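Local coordinates for D-aminoacyl-tRNA deacylase (Archaeoglobus fulgidus, PDB 1YQE), which probably hydrolyses D-aminoacyl-tRNAs with broad specificity, using zinc, to release free tRNA and the D-amino acid, at residues A[85-97]-A[133-146]. Residues are numbered along the deposited sequence; the frame is centred on the assembly and turned at random.
With POP (pyrophosphate 2-), chain B.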
ATOM      1  N   GLY A  85       5.040  19.425   1.080  1.00 31.30           N
ATOM      2  CA  GLY A  85       6.490  19.349   1.016  1.00 32.60           C
ATOM      3  C   GLY A  85       7.183  18.608   2.146  1.00 33.36           C
ATOM      4  O   GLY A  85       8.400  18.706   2.292  1.00 35.07           O
ATOM      5  N   ARG A  86       6.421  17.864   2.942  1.00 32.31           N
ATOM      6  CA  ARG A  86       6.992  17.112   4.059  1.00 30.95           C
ATOM      7  C   ARG A  86       7.852  15.946   3.582  1.00 29.61           C
ATOM      8  O   ARG A  86       7.611  15.383   2.514  1.00 32.33           O
ATOM      9  CB  ARG A  86       5.875  16.566   4.951  1.00 33.70           C
ATOM     10  CG  ARG A  86       5.066  17.616   5.689  1.00 34.95           C
ATOM     11  CD  ARG A  86       3.866  16.970   6.359  1.00 37.94           C
ATOM     12  NE  ARG A  86       4.259  15.801   7.138  1.00 41.45           N
ATOM     13  CZ  ARG A  86       3.410  14.983   7.751  1.00 42.73           C
ATOM     14  NH1 ARG A  86       2.104  15.202   7.677  1.00 44.18           N
ATOM     15  NH2 ARG A  86       3.870  13.944   8.437  1.00 44.74           N
ATOM     16  N   LYS A  87       8.856  15.584   4.375  1.00 25.45           N
ATOM     17  CA  LYS A  87       9.720  14.458   4.032  1.00 23.78           C
ATOM     18  C   LYS A  87       9.077  13.230   4.665  1.00 21.36           C
ATOM     19  O   LYS A  87       9.066  13.082   5.889  1.00 18.46           O
ATOM     20  CB  LYS A  87      11.130  14.670   4.594  1.00 25.50           C
ATOM     21  CG  LYS A  87      11.882  15.844   3.974  1.00 28.09           C
ATOM     22  CD  LYS A  87      13.284  15.961   4.558  1.00 29.08           C
ATOM     23  CE  LYS A  87      14.067  17.096   3.916  1.00 32.15           C
ATOM     24  NZ  LYS A  87      14.337  16.837   2.472  1.00 36.88           N
ATOM     25  N   ILE A  88       8.530  12.348   3.835  1.00 20.05           N
ATOM     26  CA  ILE A  88       7.857  11.173   4.357  1.00 19.96           C
ATOM     27  C   ILE A  88       8.018   9.897   3.547  1.00 18.76           C
ATOM     28  O   ILE A  88       8.341   9.925   2.362  1.00 19.99           O
ATOM     29  CB  ILE A  88       6.331  11.426   4.497  1.00 21.50           C
ATOM     30  CG1 ILE A  88       5.781  11.976   3.182  1.00 22.59           C
ATOM     31  CG2 ILE A  88       6.050  12.398   5.644  1.00 25.74           C
ATOM     32  CD1 ILE A  88       4.283  12.250   3.204  1.00 23.29           C
ATOM     33  N   PHE A  89       7.801   8.781   4.232  1.00 16.91           N
ATOM     34  CA  PHE A  89       7.819   7.455   3.627  1.00 17.58           C
ATOM     35  C   PHE A  89       6.341   7.084   3.740  1.00 14.66           C
ATOM     36  O   PHE A  89       5.769   7.201   4.819  1.00 16.08           O
ATOM     37  CB  PHE A  89       8.634   6.472   4.473  1.00 16.49           C
ATOM     38  CG  PHE A  89      10.112   6.722   4.454  1.00 19.12           C
ATOM     39  CD1 PHE A  89      10.841   6.572   3.280  1.00 20.94           C
ATOM     40  CD2 PHE A  89      10.783   7.075   5.621  1.00 19.73           C
ATOM     41  CE1 PHE A  89      12.223   6.767   3.262  1.00 22.19           C
ATOM     42  CE2 PHE A  89      12.166   7.271   5.615  1.00 18.84           C
ATOM     43  CZ  PHE A  89      12.885   7.116   4.433  1.00 20.09           C
ATOM     44  N   THR A  90       5.705   6.660   2.655  1.00 14.99           N
ATOM     45  CA  THR A  90       4.297   6.307   2.767  1.00 14.37           C
ATOM     46  C   THR A  90       3.953   4.940   2.200  1.00 14.36           C
ATOM     47  O   THR A  90       4.722   4.342   1.444  1.00 14.52           O
ATOM     48  CB  THR A  90       3.379   7.342   2.072  1.00 16.65           C
ATOM     49  OG1 THR A  90       3.506   7.216   0.650  1.00 16.57           O
ATOM     50  CG2 THR A  90       3.753   8.762   2.490  1.00 14.09           C
ATOM     51  N   VAL A  91       2.789   4.453   2.609  1.00 13.57           N
ATOM     52  CA  VAL A  91       2.252   3.184   2.152  1.00 13.39           C
ATOM     53  C   VAL A  91       0.755   3.372   1.950  1.00 13.84           C
ATOM     54  O   VAL A  91       0.085   4.030   2.754  1.00 14.04           O
ATOM     55  CB  VAL A  91       2.469   2.054   3.185  1.00 13.39           C
ATOM     56  CG1 VAL A  91       1.745   0.789   2.737  1.00 13.73           C
ATOM     57  CG2 VAL A  91       3.956   1.768   3.336  1.00 13.26           C
ATOM     58  N   HIS A  92       0.241   2.818   0.857  1.00 13.39           N
ATOM     59  CA  HIS A  92      -1.184   2.887   0.568  1.00 13.27           C
ATOM     60  C   HIS A  92      -1.510   1.931  -0.563  1.00 12.90           C
ATOM     61  O   HIS A  92      -0.622   1.488  -1.296  1.00 14.66           O
ATOM     62  CB  HIS A  92      -1.613   4.302   0.161  1.00 13.61           C
ATOM     63  CG  HIS A  92      -1.355   4.631  -1.281  1.00 15.33           C
ATOM     64  ND1 HIS A  92      -0.144   5.107  -1.736  1.00 14.35           N
ATOM     65  CD2 HIS A  92      -2.165   4.567  -2.367  1.00 13.59           C
ATOM     66  CE1 HIS A  92      -0.219   5.326  -3.037  1.00 14.67           C
ATOM     67  NE2 HIS A  92      -1.435   5.007  -3.445  1.00 14.80           N
ATOM     68  N   VAL A  93      -2.788   1.601  -0.689  1.00 15.07           N
ATOM     69  CA  VAL A  93      -3.246   0.727  -1.756  1.00 14.13           C
ATOM     70  C   VAL A  93      -4.091   1.615  -2.662  1.00 14.81           C
ATOM     71  O   VAL A  93      -4.842   2.462  -2.183  1.00 15.63           O
ATOM     72  CB  VAL A  93      -4.093  -0.435  -1.203  1.00 15.25           C
ATOM     73  CG1 VAL A  93      -4.647  -1.269  -2.344  1.00 15.15           C
ATOM     74  CG2 VAL A  93      -3.233  -1.309  -0.297  1.00 14.58           C
ATOM     75  N   SER A  94      -3.947   1.439  -3.968  1.00 14.45           N
ATOM     76  CA  SER A  94      -4.693   2.240  -4.929  1.00 14.72           C
ATOM     77  C   SER A  94      -6.165   1.830  -4.996  1.00 14.88           C
ATOM     78  O   SER A  94      -6.537   0.712  -4.619  1.00 12.15           O
ATOM     79  CB  SER A  94      -4.028   2.138  -6.309  1.00 14.66           C
ATOM     80  OG  SER A  94      -3.755   0.793  -6.659  1.00 15.25           O
ATOM     81  N   GLY A  95      -6.999   2.757  -5.459  1.00 13.42           N
ATOM     82  CA  GLY A  95      -8.426   2.514  -5.560  1.00 13.25           C
ATOM     83  C   GLY A  95      -9.182   3.826  -5.467  1.00 14.79           C
ATOM     84  O   GLY A  95      -8.681   4.791  -4.887  1.00 13.76           O
ATOM     85  N   ASN A  96     -10.380   3.871  -6.041  1.00 15.57           N
ATOM     86  CA  ASN A  96     -11.188   5.089  -6.029  1.00 16.67           C
ATOM     87  C   ASN A  96     -12.558   4.883  -5.424  1.00 15.92           C
ATOM     88  O   ASN A  96     -13.133   3.801  -5.515  1.00 16.73           O
ATOM     89  CB  ASN A  96     -11.419   5.612  -7.451  1.00 16.18           C
ATOM     90  CG  ASN A  96     -10.145   5.940  -8.171  1.00 16.19           C
ATOM     91  OD1 ASN A  96      -9.361   6.763  -7.713  1.00 18.98           O
ATOM     92  ND2 ASN A  96      -9.929   5.302  -9.321  1.00 16.68           N
ATOM     93  N   VAL A  97     -13.084   5.931  -4.804  1.00 17.10           N
ATOM     94  CA  VAL A  97     -14.431   5.861  -4.277  1.00 17.33           C
ATOM     95  C   VAL A  97     -15.282   6.628  -5.299  1.00 21.20           C
ATOM     96  O   VAL A  97     -15.481   6.152  -6.418  1.00 19.98           O
ATOM     97  CB  VAL A  97     -14.571   6.505  -2.878  1.00 17.62           C
ATOM     98  CG1 VAL A  97     -16.014   6.355  -2.383  1.00 16.13           C
ATOM     99  CG2 VAL A  97     -13.625   5.829  -1.889  1.00 16.12           C
ATOM    100  N   GLU A 133      15.133  13.219   9.740  1.00 26.15           N
ATOM    101  CA  GLU A 133      14.300  14.278   9.175  1.00 26.57           C
ATOM    102  C   GLU A 133      13.053  13.725   8.488  1.00 26.52           C
ATOM    103  O   GLU A 133      12.167  14.484   8.090  1.00 25.98           O
ATOM    104  CB  GLU A 133      15.100  15.128   8.176  1.00 26.60           C
ATOM    105  CG  GLU A 133      15.323  14.467   6.816  1.00 28.03           C
ATOM    106  CD  GLU A 133      16.490  13.489   6.795  1.00 28.57           C
ATOM    107  OE1 GLU A 133      16.743  12.820   7.821  1.00 27.21           O
ATOM    108  OE2 GLU A 133      17.143  13.383   5.735  1.00 26.70           O
ATOM    109  N   PHE A 134      12.989  12.403   8.349  1.00 24.88           N
ATOM    110  CA  PHE A 134      11.847  11.756   7.710  1.00 23.78           C
ATOM    111  C   PHE A 134      10.864  11.179   8.713  1.00 23.40           C
ATOM    112  O   PHE A 134      11.227  10.804   9.827  1.00 22.49           O
ATOM    113  CB  PHE A 134      12.303  10.629   6.779  1.00 22.84           C
ATOM    114  CG  PHE A 134      12.658  11.085   5.399  1.00 22.28           C
ATOM    115  CD1 PHE A 134      13.816  11.820   5.166  1.00 22.78           C
ATOM    116  CD2 PHE A 134      11.826  10.784   4.321  1.00 21.77           C
ATOM    117  CE1 PHE A 134      14.141  12.248   3.881  1.00 21.05           C
ATOM    118  CE2 PHE A 134      12.144  11.209   3.034  1.00 18.82           C
ATOM    119  CZ  PHE A 134      13.305  11.942   2.814  1.00 21.80           C
ATOM    120  N   GLU A 135       9.609  11.096   8.298  1.00 23.47           N
ATOM    121  CA  GLU A 135       8.566  10.553   9.146  1.00 24.71           C
ATOM    122  C   GLU A 135       7.775   9.541   8.333  1.00 21.65           C
ATOM    123  O   GLU A 135       7.665   9.672   7.118  1.00 20.57           O
ATOM    124  CB  GLU A 135       7.648  11.681   9.619  1.00 28.18           C
ATOM    125  CG  GLU A 135       6.571  11.252  10.591  1.00 36.37           C
ATOM    126  CD  GLU A 135       5.732  12.421  11.073  1.00 40.07           C
ATOM    127  OE1 GLU A 135       6.305  13.361  11.668  1.00 42.52           O
ATOM    128  OE2 GLU A 135       4.500  12.400  10.856  1.00 43.74           O
ATOM    129  N   PHE A 136       7.248   8.517   8.991  1.00 21.73           N
ATOM    130  CA  PHE A 136       6.447   7.528   8.284  1.00 18.97           C
ATOM    131  C   PHE A 136       4.969   7.814   8.479  1.00 17.57           C
ATOM    132  O   PHE A 136       4.546   8.268   9.538  1.00 16.49           O
ATOM    133  CB  PHE A 136       6.698   6.107   8.787  1.00 18.94           C
ATOM    134  CG  PHE A 136       5.641   5.139   8.338  1.00 16.40           C
ATOM    135  CD1 PHE A 136       5.573   4.737   7.006  1.00 17.48           C
ATOM    136  CD2 PHE A 136       4.649   4.718   9.214  1.00 16.86           C
ATOM    137  CE1 PHE A 136       4.530   3.935   6.553  1.00 16.01           C
ATOM    138  CE2 PHE A 136       3.598   3.915   8.769  1.00 17.10           C
ATOM    139  CZ  PHE A 136       3.542   3.525   7.431  1.00 16.17           C
ATOM    140  N   THR A 137       4.180   7.523   7.453  1.00 17.93           N
ATOM    141  CA  THR A 137       2.751   7.715   7.543  1.00 14.97           C
ATOM    142  C   THR A 137       2.028   6.885   6.496  1.00 16.78           C
ATOM    143  O   THR A 137       2.541   6.639   5.400  1.00 16.23           O
ATOM    144  CB  THR A 137       2.355   9.199   7.352  1.00 19.81           C
ATOM    145  OG1 THR A 137       0.967   9.364   7.674  1.00 18.53           O
ATOM    146  CG2 THR A 137       2.586   9.639   5.912  1.00 18.34           C
ATOM    147  N   MET A 138       0.843   6.423   6.857  1.00 17.13           N
ATOM    148  CA  MET A 138       0.025   5.676   5.930  1.00 17.82           C
ATOM    149  C   MET A 138      -0.678   6.750   5.115  1.00 18.95           C
ATOM    150  O   MET A 138      -0.702   7.922   5.506  1.00 17.51           O
ATOM    151  CB  MET A 138      -1.037   4.868   6.673  1.00 17.91           C
ATOM    152  CG  MET A 138      -0.533   3.634   7.385  1.00 17.33           C
ATOM    153  SD  MET A 138       0.105   2.409   6.232  1.00 16.43           S
ATOM    154  CE  MET A 138      -1.416   1.831   5.472  1.00 14.59           C
ATOM    155  N   GLU A 139      -1.208   6.349   3.968  1.00 18.56           N
ATOM    156  CA  GLU A 139      -1.992   7.234   3.122  1.00 18.23           C
ATOM    157  C   GLU A 139      -3.273   6.442   2.943  1.00 17.59           C
ATOM    158  O   GLU A 139      -3.231   5.214   2.855  1.00 16.38           O
ATOM    159  CB  GLU A 139      -1.347   7.442   1.756  1.00 21.72           C
ATOM    160  CG  GLU A 139      -0.287   8.516   1.687  1.00 26.01           C
ATOM    161  CD  GLU A 139       0.221   8.708   0.273  1.00 27.15           C
ATOM    162  OE1 GLU A 139      -0.598   9.057  -0.606  1.00 29.80           O
ATOM    163  OE2 GLU A 139       1.432   8.507   0.033  1.00 29.50           O
ATOM    164  N   VAL A 140      -4.412   7.120   2.914  1.00 16.91           N
ATOM    165  CA  VAL A 140      -5.669   6.417   2.718  1.00 15.93           C
ATOM    166  C   VAL A 140      -5.678   5.884   1.291  1.00 16.44           C
ATOM    167  O   VAL A 140      -4.810   6.227   0.485  1.00 17.01           O
ATOM    168  CB  VAL A 140      -6.874   7.361   2.900  1.00 14.89           C
ATOM    169  CG1 VAL A 140      -6.946   7.837   4.342  1.00 15.66           C
ATOM    170  CG2 VAL A 140      -6.749   8.542   1.949  1.00 16.74           C
ATOM    171  N   THR A 141      -6.649   5.033   0.982  1.00 16.03           N
ATOM    172  CA  THR A 141      -6.780   4.490  -0.362  1.00 15.52           C
ATOM    173  C   THR A 141      -7.176   5.632  -1.291  1.00 14.99           C
ATOM    174  O   THR A 141      -8.105   6.377  -0.996  1.00 14.30           O
ATOM    175  CB  THR A 141      -7.871   3.410  -0.416  1.00 14.77           C
ATOM    176  OG1 THR A 141      -7.453   2.282   0.361  1.00 17.14           O
ATOM    177  CG2 THR A 141      -8.132   2.973  -1.845  1.00 17.08           C
ATOM    178  N   HIS A 142      -6.453   5.779  -2.393  1.00 15.18           N
ATOM    179  CA  HIS A 142      -6.741   6.824  -3.366  1.00 16.59           C
ATOM    180  C   HIS A 142      -5.898   6.661  -4.623  1.00 17.09           C
ATOM    181  O   HIS A 142      -4.859   6.000  -4.608  1.00 14.68           O
ATOM    182  CB  HIS A 142      -6.476   8.205  -2.770  1.00 18.58           C
ATOM    183  CG  HIS A 142      -5.030   8.477  -2.505  1.00 21.59           C
ATOM    184  ND1 HIS A 142      -4.362   9.550  -3.052  1.00 24.82           N
ATOM    185  CD2 HIS A 142      -4.119   7.805  -1.762  1.00 23.36           C
ATOM    186  CE1 HIS A 142      -3.099   9.526  -2.661  1.00 26.08           C
ATOM    187  NE2 HIS A 142      -2.926   8.476  -1.877  1.00 25.21           N
ATOM    188  N   HIS A 143      -6.368   7.282  -5.706  1.00 17.63           N
ATOM    189  CA  HIS A 143      -5.708   7.258  -7.004  1.00 17.49           C
ATOM    190  C   HIS A 143      -5.616   5.883  -7.647  1.00 15.52           C
ATOM    191  O   HIS A 143      -5.801   4.858  -6.990  1.00 15.69           O
ATOM    192  CB  HIS A 143      -4.308   7.875  -6.891  1.00 19.45           C
ATOM    193  CG  HIS A 143      -4.321   9.357  -6.665  1.00 21.99           C
ATOM    194  ND1 HIS A 143      -3.169  10.109  -6.578  1.00 24.89           N
ATOM    195  CD2 HIS A 143      -5.349  10.227  -6.516  1.00 23.77           C
ATOM    196  CE1 HIS A 143      -3.486  11.377  -6.386  1.00 23.26           C
ATOM    197  NE2 HIS A 143      -4.801  11.476  -6.345  1.00 24.16           N
ATOM    198  N   GLY A 144      -5.340   5.875  -8.947  1.00 16.78           N
ATOM    199  CA  GLY A 144      -5.211   4.622  -9.668  1.00 14.50           C
ATOM    200  C   GLY A 144      -3.860   4.001  -9.351  1.00 16.03           C
ATOM    201  O   GLY A 144      -3.065   4.595  -8.623  1.00 16.51           O
ATOM    202  N   PRO A 145      -3.572   2.799  -9.860  1.00 15.28           N
ATOM    203  CA  PRO A 145      -4.466   2.012 -10.713  1.00 16.60           C
ATOM    204  C   PRO A 145      -5.492   1.241  -9.871  1.00 17.50           C
ATOM    205  O   PRO A 145      -5.177   0.731  -8.792  1.00 17.64           O
ATOM    206  CB  PRO A 145      -3.494   1.101 -11.456  1.00 16.64           C
ATOM    207  CG  PRO A 145      -2.467   0.800 -10.366  1.00 16.81           C
ATOM    208  CD  PRO A 145      -2.249   2.155  -9.731  1.00 14.26           C
ATOM    209  N   SER A 146      -6.728   1.173 -10.349  1.00 18.17           N
ATOM    210  CA  SER A 146      -7.760   0.462  -9.609  1.00 17.63           C
ATOM    211  C   SER A 146      -7.932  -0.967 -10.106  1.00 17.55           C
ATOM    212  O   SER A 146      -8.366  -1.841  -9.357  1.00 17.12           O
ATOM    213  CB  SER A 146      -9.095   1.196  -9.721  1.00 18.49           C
ATOM    214  OG  SER A 146      -9.503   1.266 -11.072  1.00 15.56           O
TER
HETATM  215  P1  POP B3000       1.977  11.069  -8.717  1.00 83.03           P
HETATM  216  O1  POP B3000       2.360  12.538  -8.658  1.00 81.98           O
HETATM  217  O2  POP B3000       2.997  10.338  -9.600  1.00 82.26           O
HETATM  218  O3  POP B3000       0.601  10.878  -9.338  1.00 82.66           O
HETATM  219  O   POP B3000       2.070  10.347  -7.223  1.00 82.09           O
HETATM  220  P2  POP B3000       0.963  10.568  -6.004  1.00 82.67           P
HETATM  221  O4  POP B3000      -0.100  11.578  -6.340  1.00 81.93           O
HETATM  222  O5  POP B3000       1.678  10.989  -4.762  1.00 81.57           O
HETATM  223  O6  POP B3000       0.380   9.085  -5.773  1.00 82.05           O
HETATM  224  O   HOH W   1      16.817  15.361   3.908  1.00 36.59           O
HETATM  225  O   HOH W   2      -2.073   5.177  -6.150  1.00 22.57           O
HETATM  226  O   HOH W   3      -4.791   2.084   1.518  1.00 22.37           O
HETATM  227  O   HOH W   4      -8.795   8.397  -5.919  1.00 20.67           O
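Phe89 and Phe134 meet obliquely, planes 31° apart, with CE2 of Phe89 3.6 Å from CB of Phe134; Ala169 of helix 167-182 packs against both. Lys87 lays its CB over the centre of the Phe134 ring, a CH-pi contact 3.7 Å from the centroid. Further along the sheet face that carries Phe89, CG2 of Val91 comes to the edge of the Phe136 ring at CE1 (3.9 Å), and Met138 brings SD back to CB of Val91. Helix 114-125 covers this part through Tyr120 on Val91 and Val121 and Leu124 on Phe136.

The backbones beneath are parallel strands 88-92 and 135-138, the latter an outermost strand of the mixed sheet, and the intervening chain carries helix 114-125, as in a beta-alpha-beta crossover. Phe89 ties them in both directions: its N donates to Glu135 O, and its O accepts from Thr137 N.

On the other face the methyls of Thr90 and Thr137 lie side by side, and beyond them Glu139 spans two partners. Its OE2 accepts from Thr90 OG1 at 2.5 Å, on the anti side, while OE1 accepts a hydrogen bond from His142 NE2 (2.7 Å). A leucine in place of Glu139 would probably leave that hydroxyl and imidazole without their shared acceptor and the His142 ring freer to turn. His142 NE2 sits over the face of the His92 ring, whose own NE2 meets a water also bound by Gly144 O. His143 turns a ring edge to pyrophosphate O4, in a pocket that Arg54, Arg79 and Ser81 help complete.

The loops remain joined where Ser94 OG donates to Pro145 O (2.6 Å) and Gly95 N to His143 O. At the far end, Arg86 NH2 forms a salt bridge with Glu135 OE2 at 2.9 Å, guanidinium and carboxylate planes 63° apart.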